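Local coordinates for protein nitroreductase (Bacteroides fragilis NCTC 9343, PDB 3EK3) that binds flavin mononucleotide and probably acts as an NAD(P)H-dependent oxidoreductase of the nitroreductase type, at residues V54-T57 with V58-E61; R147-L150 with T151-G154. All coordinates share one frame; numbering follows the deposited sequence. Where two conformers were deposited one is given.

Contact 1 of 2, residues V54-T57 with V58-E61; sequences VCNT and VKLE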
ATOM      1  N   VAL A  54     -14.208 -13.786  -0.538  1.00 11.79           N
ATOM      2  CA  VAL A  54     -14.837 -14.949  -1.126  1.00  9.70           C
ATOM      3  C   VAL A  54     -14.214 -16.207  -0.524  1.00 13.20           C
ATOM      4  O   VAL A  54     -13.034 -16.470  -0.730  1.00 11.47           O
ATOM      5  CB  VAL A  54     -14.684 -14.980  -2.655  1.00 11.25           C
ATOM      6  CG1 VAL A  54     -15.433 -16.198  -3.270  1.00 10.06           C
ATOM      7  CG2 VAL A  54     -15.200 -13.676  -3.252  1.00 10.79           C
ATOM      8  N   CYS A  55     -15.033 -16.967   0.208  1.00 12.86           N
ATOM      9  CA  CYS A  55     -14.592 -18.123   0.962  1.00 13.22           C
ATOM     10  C   CYS A  55     -15.127 -19.435   0.406  1.00 14.18           C
ATOM     11  O   CYS A  55     -14.993 -20.462   1.022  1.00 15.93           O
ATOM     12  CB  CYS A  55     -15.074 -17.964   2.385  1.00 12.32           C
ATOM     13  SG  CYS A  55     -14.478 -16.468   3.168  1.00 17.11           S
ATOM     14  N   ASN A  56     -15.710 -19.392  -0.777  1.00 12.44           N
ATOM     15  CA  ASN A  56     -16.414 -20.537  -1.312  1.00 12.24           C
ATOM     16  C   ASN A  56     -15.599 -21.101  -2.478  1.00 11.85           C
ATOM     17  O   ASN A  56     -15.361 -20.422  -3.467  1.00 12.28           O
ATOM     18  CB  ASN A  56     -17.787 -20.045  -1.768  1.00 11.25           C
ATOM     19  CG  ASN A  56     -18.690 -21.156  -2.216  1.00 14.32           C
ATOM     20  OD1 ASN A  56     -18.392 -21.858  -3.167  1.00 12.47           O
ATOM     21  ND2 ASN A  56     -19.799 -21.328  -1.515  1.00 13.00           N
ATOM     22  N   THR A  57     -15.149 -22.339  -2.344  1.00 15.07           N
ATOM     23  CA  THR A  57     -14.273 -22.947  -3.339  1.00 15.49           C
ATOM     24  C   THR A  57     -14.890 -23.009  -4.705  1.00 12.84           C
ATOM     25  O   THR A  57     -14.202 -22.713  -5.684  1.00 13.64           O
ATOM     26  CB  THR A  57     -13.824 -24.333  -2.893  1.00 19.71           C
ATOM     27  OG1 THR A  57     -13.024 -24.175  -1.718  1.00 30.66           O
ATOM     28  CG2 THR A  57     -12.978 -25.018  -3.952  1.00 19.01           C
ATOM     29  N   VAL A  58     -16.185 -23.321  -4.787  1.00 11.13           N
ATOM     30  CA  VAL A  58     -16.866 -23.382  -6.092  1.00 10.48           C
ATOM     31  C   VAL A  58     -16.828 -22.032  -6.775  1.00 11.61           C
ATOM     32  O   VAL A  58     -16.522 -21.940  -7.957  1.00 11.43           O
ATOM     33  CB  VAL A  58     -18.346 -23.844  -5.987  1.00 10.25           C
ATOM     34  CG1 VAL A  58     -19.035 -23.707  -7.338  1.00 11.04           C
ATOM     35  CG2 VAL A  58     -18.441 -25.268  -5.499  1.00 10.44           C
ATOM     36  N   LYS A  59     -17.160 -20.975  -6.051  1.00 11.05           N
ATOM     37  CA  LYS A  59     -17.178 -19.638  -6.660  1.00  9.61           C
ATOM     38  C   LYS A  59     -15.767 -19.179  -7.038  1.00 10.41           C
ATOM     39  O   LYS A  59     -15.573 -18.524  -8.056  1.00 10.47           O
ATOM     40  CB  LYS A  59     -17.818 -18.621  -5.724  1.00 10.98           C
ATOM     41  CG  LYS A  59     -19.242 -18.951  -5.334  1.00  9.36           C
ATOM     42  CD  LYS A  59     -19.829 -17.850  -4.470  1.00 11.39           C
ATOM     43  CE  LYS A  59     -21.035 -18.321  -3.655  1.00 13.92           C
ATOM     44  NZ  LYS A  59     -22.211 -18.911  -4.361  1.00  9.45           N
ATOM     45  N   LEU A  60     -14.779 -19.518  -6.224  1.00  8.41           N
ATOM     46  CA  LEU A  60     -13.393 -19.155  -6.577  1.00 11.16           C
ATOM     47  C   LEU A  60     -12.969 -19.804  -7.905  1.00  9.74           C
ATOM     48  O   LEU A  60     -12.377 -19.170  -8.750  1.00 10.19           O
ATOM     49  CB  LEU A  60     -12.446 -19.519  -5.461  1.00 12.88           C
ATOM     50  CG  LEU A  60     -12.587 -18.631  -4.244  1.00 10.10           C
ATOM     51  CD1 LEU A  60     -11.808 -19.291  -3.061  1.00 14.26           C
ATOM     52  CD2 LEU A  60     -12.195 -17.163  -4.531  1.00 12.94           C
ATOM     53  N   GLU A  61     -13.313 -21.077  -8.064  1.00 11.48           N
ATOM     54  CA  GLU A  61     -12.998 -21.798  -9.272  1.00 13.61           C
ATOM     55  C   GLU A  61     -13.705 -21.195 -10.479  1.00 12.80           C
ATOM     56  O   GLU A  61     -13.112 -21.033 -11.535  1.00 12.03           O
ATOM     57  CB  GLU A  61     -13.309 -23.290  -9.082  1.00 13.71           C
ATOM     58  CG  GLU A  61     -12.398 -23.921  -8.029  1.00 22.63           C
ATOM     59  CD  GLU A  61     -12.522 -25.436  -7.925  1.00 27.01           C
ATOM     60  OE1 GLU A  61     -13.450 -26.019  -8.553  1.00 41.73           O
ATOM     61  OE2 GLU A  61     -11.672 -26.032  -7.202  1.00 45.01           O
TER

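Contact 2 of 2, residues R147-L150 with T151-G154; sequences RAYL and TSLG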
ATOM      1  N   ARG A 147     -16.676  -9.384 -15.218  1.00 11.58           N
ATOM      2  CA  ARG A 147     -17.431  -8.331 -14.519  1.00 10.21           C
ATOM      3  C   ARG A 147     -18.787  -8.832 -14.018  1.00 11.36           C
ATOM      4  O   ARG A 147     -19.203  -8.534 -12.896  1.00 11.09           O
ATOM      5  CB  ARG A 147     -17.595  -7.096 -15.425  1.00 10.16           C
ATOM      6  CG  ARG A 147     -18.423  -5.945 -14.763  1.00  9.84           C
ATOM      7  CD  ARG A 147     -17.964  -5.541 -13.384  1.00 11.18           C
ATOM      8  NE  ARG A 147     -16.621  -4.950 -13.418  1.00 12.41           N
ATOM      9  CZ  ARG A 147     -16.129  -4.124 -12.501  1.00 11.22           C
ATOM     10  NH1 ARG A 147     -16.830  -3.800 -11.447  1.00 15.83           N
ATOM     11  NH2 ARG A 147     -14.911  -3.611 -12.671  1.00 10.52           N
ATOM     12  N   ALA A 148     -19.493  -9.579 -14.860  1.00 11.61           N
ATOM     13  CA  ALA A 148     -20.754 -10.150 -14.432  1.00 13.08           C
ATOM     14  C   ALA A 148     -20.577 -10.996 -13.176  1.00 13.81           C
ATOM     15  O   ALA A 148     -21.411 -10.950 -12.262  1.00 13.20           O
ATOM     16  CB  ALA A 148     -21.398 -10.959 -15.584  1.00 11.84           C
ATOM     17  N   TYR A 149     -19.480 -11.758 -13.118  1.00 12.73           N
ATOM     18  CA  TYR A 149     -19.166 -12.602 -11.957  1.00 12.01           C
ATOM     19  C   TYR A 149     -18.890 -11.753 -10.720  1.00  9.79           C
ATOM     20  O   TYR A 149     -19.451 -11.997  -9.658  1.00 10.33           O
ATOM     21  CB  TYR A 149     -18.000 -13.586 -12.253  1.00 12.28           C
ATOM     22  CG  TYR A 149     -18.156 -14.828 -11.431  1.00 10.68           C
ATOM     23  CD1 TYR A 149     -17.729 -14.843 -10.103  1.00  9.22           C
ATOM     24  CD2 TYR A 149     -18.849 -15.946 -11.922  1.00  9.96           C
ATOM     25  CE1 TYR A 149     -17.930 -15.937  -9.299  1.00 12.80           C
ATOM     26  CE2 TYR A 149     -19.072 -17.082 -11.105  1.00  8.57           C
ATOM     27  CZ  TYR A 149     -18.628 -17.058  -9.795  1.00  8.38           C
ATOM     28  OH  TYR A 149     -18.829 -18.116  -8.943  1.00 13.31           O
ATOM     29  N   LEU A 150     -18.063 -10.721 -10.876  1.00 10.64           N
ATOM     30  CA  LEU A 150     -17.729  -9.814  -9.769  1.00 11.41           C
ATOM     31  C   LEU A 150     -18.990  -9.159  -9.192  1.00 10.57           C
ATOM     32  O   LEU A 150     -19.187  -9.100  -7.976  1.00 10.25           O
ATOM     33  CB  LEU A 150     -16.752  -8.739 -10.249  1.00 12.51           C
ATOM     34  CG  LEU A 150     -15.362  -9.243 -10.661  1.00  7.31           C
ATOM     35  CD1 LEU A 150     -14.545  -8.067 -11.188  1.00  9.58           C
ATOM     36  CD2 LEU A 150     -14.639  -9.859  -9.444  1.00 10.06           C
ATOM     37  N   THR A 151     -19.837  -8.679 -10.072  1.00 12.52           N
ATOM     38  CA  THR A 151     -21.129  -8.086  -9.660  1.00 13.47           C
ATOM     39  C   THR A 151     -21.977  -9.046  -8.833  1.00 12.89           C
ATOM     40  O   THR A 151     -22.521  -8.669  -7.788  1.00 15.15           O
ATOM     41  CB  THR A 151     -21.885  -7.622 -10.874  1.00 11.67           C
ATOM     42  OG1 THR A 151     -21.110  -6.619 -11.551  1.00 12.57           O
ATOM     43  CG2 THR A 151     -23.286  -7.073 -10.489  1.00 14.34           C
ATOM     44  N   SER A 152     -22.007 -10.310  -9.260  1.00 11.98           N
ATOM     45  CA  SER A 152     -22.803 -11.333  -8.580  0.50 13.00           C
ATOM     46  C   SER A 152     -22.220 -11.598  -7.195  1.00 12.19           C
ATOM     47  O   SER A 152     -22.945 -11.927  -6.276  1.00 14.41           O
ATOM     48  CB  SER A 152     -22.859 -12.635  -9.390  0.50 13.14           C
ATOM     49  OG  SER A 152     -21.719 -13.444  -9.146  0.50 17.38           O
ATOM     50  N   LEU A 153     -20.909 -11.429  -7.055  1.00 10.49           N
ATOM     51  CA  LEU A 153     -20.241 -11.602  -5.753  1.00 10.86           C
ATOM     52  C   LEU A 153     -20.437 -10.399  -4.836  1.00 12.98           C
ATOM     53  O   LEU A 153     -20.186 -10.477  -3.646  1.00 14.95           O
ATOM     54  CB  LEU A 153     -18.743 -11.838  -5.958  1.00 11.85           C
ATOM     55  CG  LEU A 153     -18.382 -13.177  -6.585  1.00 10.24           C
ATOM     56  CD1 LEU A 153     -16.909 -13.084  -6.992  1.00 15.16           C
ATOM     57  CD2 LEU A 153     -18.653 -14.348  -5.596  1.00 10.45           C
ATOM     58  N   GLY A 154     -20.830  -9.266  -5.390  1.00 12.29           N
ATOM     59  CA  GLY A 154     -21.029  -8.063  -4.572  1.00 14.76           C
ATOM     60  C   GLY A 154     -19.982  -6.982  -4.725  1.00 15.84           C
ATOM     61  O   GLY A 154     -20.000  -6.001  -3.989  1.00 19.72           O
TER
HETATM   62  O   HOH W   1     -18.913  -5.438 -10.283  1.00 17.43           O

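Contact 1 of 2, residues V54-T57 with V58-E61
Asn56 OD1 accepts from Lys59 N at 3.3 Å, a fairly straight bond (N-H...O 161°) in which the donor sits tilted from the amide plane. The backbone O of Asn56 takes Leu60 N at 3.0 Å, and one residue on, Thr57 O takes Glu61 N at the same 3.0 Å separation. With CG anti to the backbone N (chi1 -174°), the Asn56 side chain brings its amide oxygen to the N-H groups at the start of the helix; asparagine suits an N-cap because its short side chain carries an acceptor to just this distance.

The Lys59 methylenes run obliquely across that amide, CG 3.7 Å from Asn56 OD1 and CE 3.9 Å from Asn56 ND2, while ND2 itself is engaged by the O of Glu190 in the second subunit. Thr57 and Glu61 lie side by side on the outer surface, Thr57 CG2 3.6 Å from Glu61 OE2, where polar, solvent-tolerant residues are at home. An acidic group this near the helix start would probably interact favourably with the helix dipole.

On the inward side the branched Val54 slides past Leu60 in the opposite direction, CG1 meeting CD2 at 3.6 Å. Both are buried against strand 96-102, a place for apolar side chains: Leu97 bonds to the backbone of Val54 and touches the side chain of Leu60. Val54 also pairs in a parallel ladder with a strand of the second subunit. This is a strand-to-helix turn with an asparagine N-cap, leading from strand 50-54 into helix 57-72 at the dimer interface.

Contact 2 of 2, residues R147-L150 with T151-G154
Arg147 O receives Thr151 N at 2.9 Å in a nearly linear alpha-helical bond (172°), and Ser152 N repeats the i to i+4 pattern on Ala148 O. The regularity fades at the end of the helix: Leu153 N still reaches Tyr149 O at 3.0 Å, but the bond from Gly154 N to Leu150 O is weak. Gly154 N also bonds to Thr151 O, and with phi at 107° this residue ends the helix in a Schellman motif, a backbone shape that glycine adopts without steric penalty.

In one of its two conformers, Ser152 folds back (chi1 84°) so that OG lies over one face of the Tyr149 ring and provisionally gives Tyr149 O a second donor. Leu153 CD1 lies at the ring edge, near its plane, 3.7 Å from Tyr149 CD1, while the phenol OH bonds to Glu62 on helix 57-72. Leu150, apolar and buried, fills the inner face of the helix against Ile99 and Val161. On another side, Arg147 bends at chi2 and chi3, and one water joins its NH1 (2.9 Å) to Thr151 OG1 (2.8 Å).

The guanidinium also bonds to the backbone O of His159 and of Cys141 and forms a salt bridge to Asp142, whose carboxylate probably favours the charged form of Arg147.

Contact 1 comes first along the chain, at the start of helix 57-72, and contact 2 follows at the end of helix 144-153; their centres are 13 Å apart on the same side of the chain's centre. The two helices meet directly: Tyr149 packs on Lys59, and Lys59 CD lies 3.9 Å from Leu153 CD2. Both contacts also rest on Ile99 of strand 96-102, through Val54 and through Leu150 and Leu153, and both reach Val189 of the second subunit. They therefore tie a helix start and a helix end to the antiparallel sheet and the dimer interface, with the side chain of Leu60 about 14 Å from the bound flavin mononucleotide.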